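Local coordinates for nuclear RNA export factor 2, Panoramix fusion (PDB 6OPF), which acts with Panoramix, Piwi and Nxt1 as an effector of cotranscriptional transposon silencing in the ovary, its UBA (TAP-C) domain binding Panoramix, at the interface of chains A and B. Coordinates in Å, arbitrary orientation; residue numbers count along the deposited sequence, not the author numbering. Chains: chain A/B, Nuclear RNA export factor 2, Panoramix fusion.

The interface of chains A and B. Residues chain A 12, 15-16, 19; chain B 19, 25-27, 30.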
ATOM      1  N   ASP A  12       0.444 -13.765  11.103  1.00 24.63           N
ATOM      2  CA  ASP A  12       0.289 -13.914   9.662  1.00 24.76           C
ATOM      3  C   ASP A  12      -0.120 -12.586   9.018  1.00 29.63           C
ATOM      4  O   ASP A  12       0.372 -12.230   7.937  1.00 25.49           O
ATOM      5  CB  ASP A  12      -0.734 -15.031   9.398  1.00 27.37           C
ATOM      6  CG  ASP A  12      -0.949 -15.310   7.926  1.00 31.65           C
ATOM      7  OD1 ASP A  12      -0.112 -16.018   7.303  1.00 26.22           O
ATOM      8  OD2 ASP A  12      -1.980 -14.831   7.390  1.00 30.21           O
ATOM      9  N   LEU A  15       2.919 -10.090   8.955  1.00 23.54           N
ATOM     10  CA  LEU A  15       3.793 -10.416   7.834  1.00 24.05           C
ATOM     11  C   LEU A  15       3.202  -9.936   6.513  1.00 24.00           C
ATOM     12  O   LEU A  15       3.893  -9.313   5.696  1.00 22.07           O
ATOM     13  CB  LEU A  15       4.026 -11.930   7.794  1.00 20.75           C
ATOM     14  CG  LEU A  15       4.792 -12.502   8.982  1.00 25.99           C
ATOM     15  CD1 LEU A  15       4.773 -14.019   8.890  1.00 23.74           C
ATOM     16  CD2 LEU A  15       6.246 -11.961   9.000  1.00 23.59           C
ATOM     17  N   LEU A  16       1.922 -10.246   6.279  1.00 23.38           N
ATOM     18  CA  LEU A  16       1.296  -9.863   5.023  1.00 22.03           C
ATOM     19  C   LEU A  16       1.324  -8.349   4.835  1.00 20.70           C
ATOM     20  O   LEU A  16       1.651  -7.859   3.749  1.00 20.57           O
ATOM     21  CB  LEU A  16      -0.143 -10.405   4.968  1.00 22.38           C
ATOM     22  CG  LEU A  16      -0.848 -10.328   3.615  1.00 24.24           C
ATOM     23  CD1 LEU A  16      -0.132 -11.172   2.574  1.00 22.68           C
ATOM     24  CD2 LEU A  16      -2.302 -10.798   3.759  1.00 26.67           C
ATOM     25  N   GLN A  19       4.842  -7.215   4.067  1.00 19.82           N
ATOM     26  CA  GLN A  19       5.138  -7.488   2.659  1.00 19.79           C
ATOM     27  C   GLN A  19       4.478  -6.469   1.724  1.00 23.89           C
ATOM     28  O   GLN A  19       5.101  -6.008   0.759  1.00 22.90           O
ATOM     29  CB  GLN A  19       4.690  -8.903   2.305  1.00 19.64           C
ATOM     30  CG  GLN A  19       5.126  -9.371   0.910  1.00 22.41           C
ATOM     31  CD  GLN A  19       5.111 -10.884   0.763  1.00 24.94           C
ATOM     32  OE1 GLN A  19       4.052 -11.493   0.752  1.00 24.64           O
ATOM     33  NE2 GLN A  19       6.301 -11.503   0.666  1.00 25.65           N
TER
ATOM     34  N   GLN B  19      -3.727 -22.004   0.534  1.00 21.30           N
ATOM     35  CA  GLN B  19      -3.302 -21.996   1.928  1.00 21.61           C
ATOM     36  C   GLN B  19      -3.832 -23.204   2.690  1.00 25.98           C
ATOM     37  O   GLN B  19      -3.137 -23.747   3.561  1.00 23.91           O
ATOM     38  CB  GLN B  19      -3.744 -20.702   2.603  1.00 23.60           C
ATOM     39  CG  GLN B  19      -3.280 -20.589   4.040  1.00 26.20           C
ATOM     40  CD  GLN B  19      -3.431 -19.189   4.583  1.00 32.61           C
ATOM     41  OE1 GLN B  19      -4.556 -18.691   4.730  1.00 27.38           O
ATOM     42  NE2 GLN B  19      -2.299 -18.525   4.849  1.00 23.64           N
ATOM     43  N   ILE B  25       1.902 -19.798   5.453  1.00 22.42           N
ATOM     44  CA  ILE B  25       1.516 -18.440   5.837  1.00 23.41           C
ATOM     45  C   ILE B  25       1.251 -17.613   4.584  1.00 21.23           C
ATOM     46  O   ILE B  25       1.707 -17.942   3.481  1.00 21.82           O
ATOM     47  CB  ILE B  25       2.584 -17.776   6.723  1.00 22.74           C
ATOM     48  CG1 ILE B  25       3.957 -17.785   6.037  1.00 23.36           C
ATOM     49  CG2 ILE B  25       2.685 -18.468   8.066  1.00 25.21           C
ATOM     50  CD1 ILE B  25       5.079 -17.265   6.944  1.00 21.48           C
ATOM     51  N   SER B  26       0.522 -16.501   4.773  1.00 21.67           N
ATOM     52  CA  SER B  26      -0.087 -15.779   3.646  1.00 23.92           C
ATOM     53  C   SER B  26       0.947 -15.152   2.715  1.00 21.25           C
ATOM     54  O   SER B  26       0.736 -15.089   1.497  1.00 21.02           O
ATOM     55  CB  SER B  26      -1.045 -14.708   4.171  1.00 23.45           C
ATOM     56  OG  SER B  26      -2.129 -15.319   4.855  1.00 28.84           O
ATOM     57  N   THR B  27       2.067 -14.680   3.259  1.00 22.13           N
ATOM     58  CA  THR B  27       3.120 -14.148   2.399  1.00 22.94           C
ATOM     59  C   THR B  27       3.533 -15.172   1.349  1.00 22.60           C
ATOM     60  O   THR B  27       3.512 -14.897   0.146  1.00 24.37           O
ATOM     61  CB  THR B  27       4.335 -13.736   3.235  1.00 23.72           C
ATOM     62  OG1 THR B  27       4.700 -14.819   4.103  1.00 21.13           O
ATOM     63  CG2 THR B  27       4.018 -12.520   4.080  1.00 22.38           C
ATOM     64  N   THR B  30       0.695 -15.987  -1.168  1.00 23.93           N
ATOM     65  CA  THR B  30       0.558 -14.932  -2.164  1.00 26.43           C
ATOM     66  C   THR B  30       1.708 -14.958  -3.159  1.00 25.75           C
ATOM     67  O   THR B  30       1.492 -14.873  -4.373  1.00 30.41           O
ATOM     68  CB  THR B  30       0.481 -13.565  -1.474  1.00 30.21           C
ATOM     69  OG1 THR B  30      -0.666 -13.531  -0.619  1.00 30.68           O
ATOM     70  CG2 THR B  30       0.368 -12.445  -2.509  1.00 33.01           C
TER
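The carboxylate of A:Asp12 caps the N-terminal end of helix 26-35 of chain B, taking hydrogen bonds from the backbone and the side chain of B:Ser26. CB of A:Asp12 carries CG anti to the backbone N (chi1 -178°), which points the acid away from helix 3-22 towards the neighbouring chain. CG comes 3.3 Å from OG of B:Ser26, a consequence of the bonds beyond it. There the two oxygens divide the work: OD1 accepts a hydrogen bond from the amide N of B:Ser26 at 2.7 Å, nearly straight (162° at the hydrogen), and OD2 accepts one from the hydroxyl OG of B:Ser26 at 2.6 Å. OD1 also lies 3.3 Å from CA of B:Ile25, the residue just before the helix. Both oxygens use their syn lone pairs, so the pair of bonds fixes the rotation of the carboxylate, and the helix end would probably favour its ionised form. From the second shell, the amide NE2 of B:Gln19 donates to OG of B:Ser26 at 3.2 Å, with OG tilted 21° from the amide plane, and may help to orient that hydroxyl.

Van der Waals contacts flank the cap. A:Leu15 brings CD1 to 3.8 Å from CD1 of B:Ile25, the two side chains meeting at a slant, while its CB packs on the methyl CG2 of B:Thr27. That methyl also rests against the backbone of A:Leu16, whose CD1 reaches CB of B:Ser26 at 4.0 Å. Further along the helix, A:Gln19, extended beyond CG, puts its amide oxygen OE1 3.3 Å from CA of B:Thr27.

All the residues here belong to the Nxf2 UBA part of the fusion. The patch joins two UBA domains in the crystal through a helix cap with mostly apolar flanks, a pairing that may be confined to the crystal.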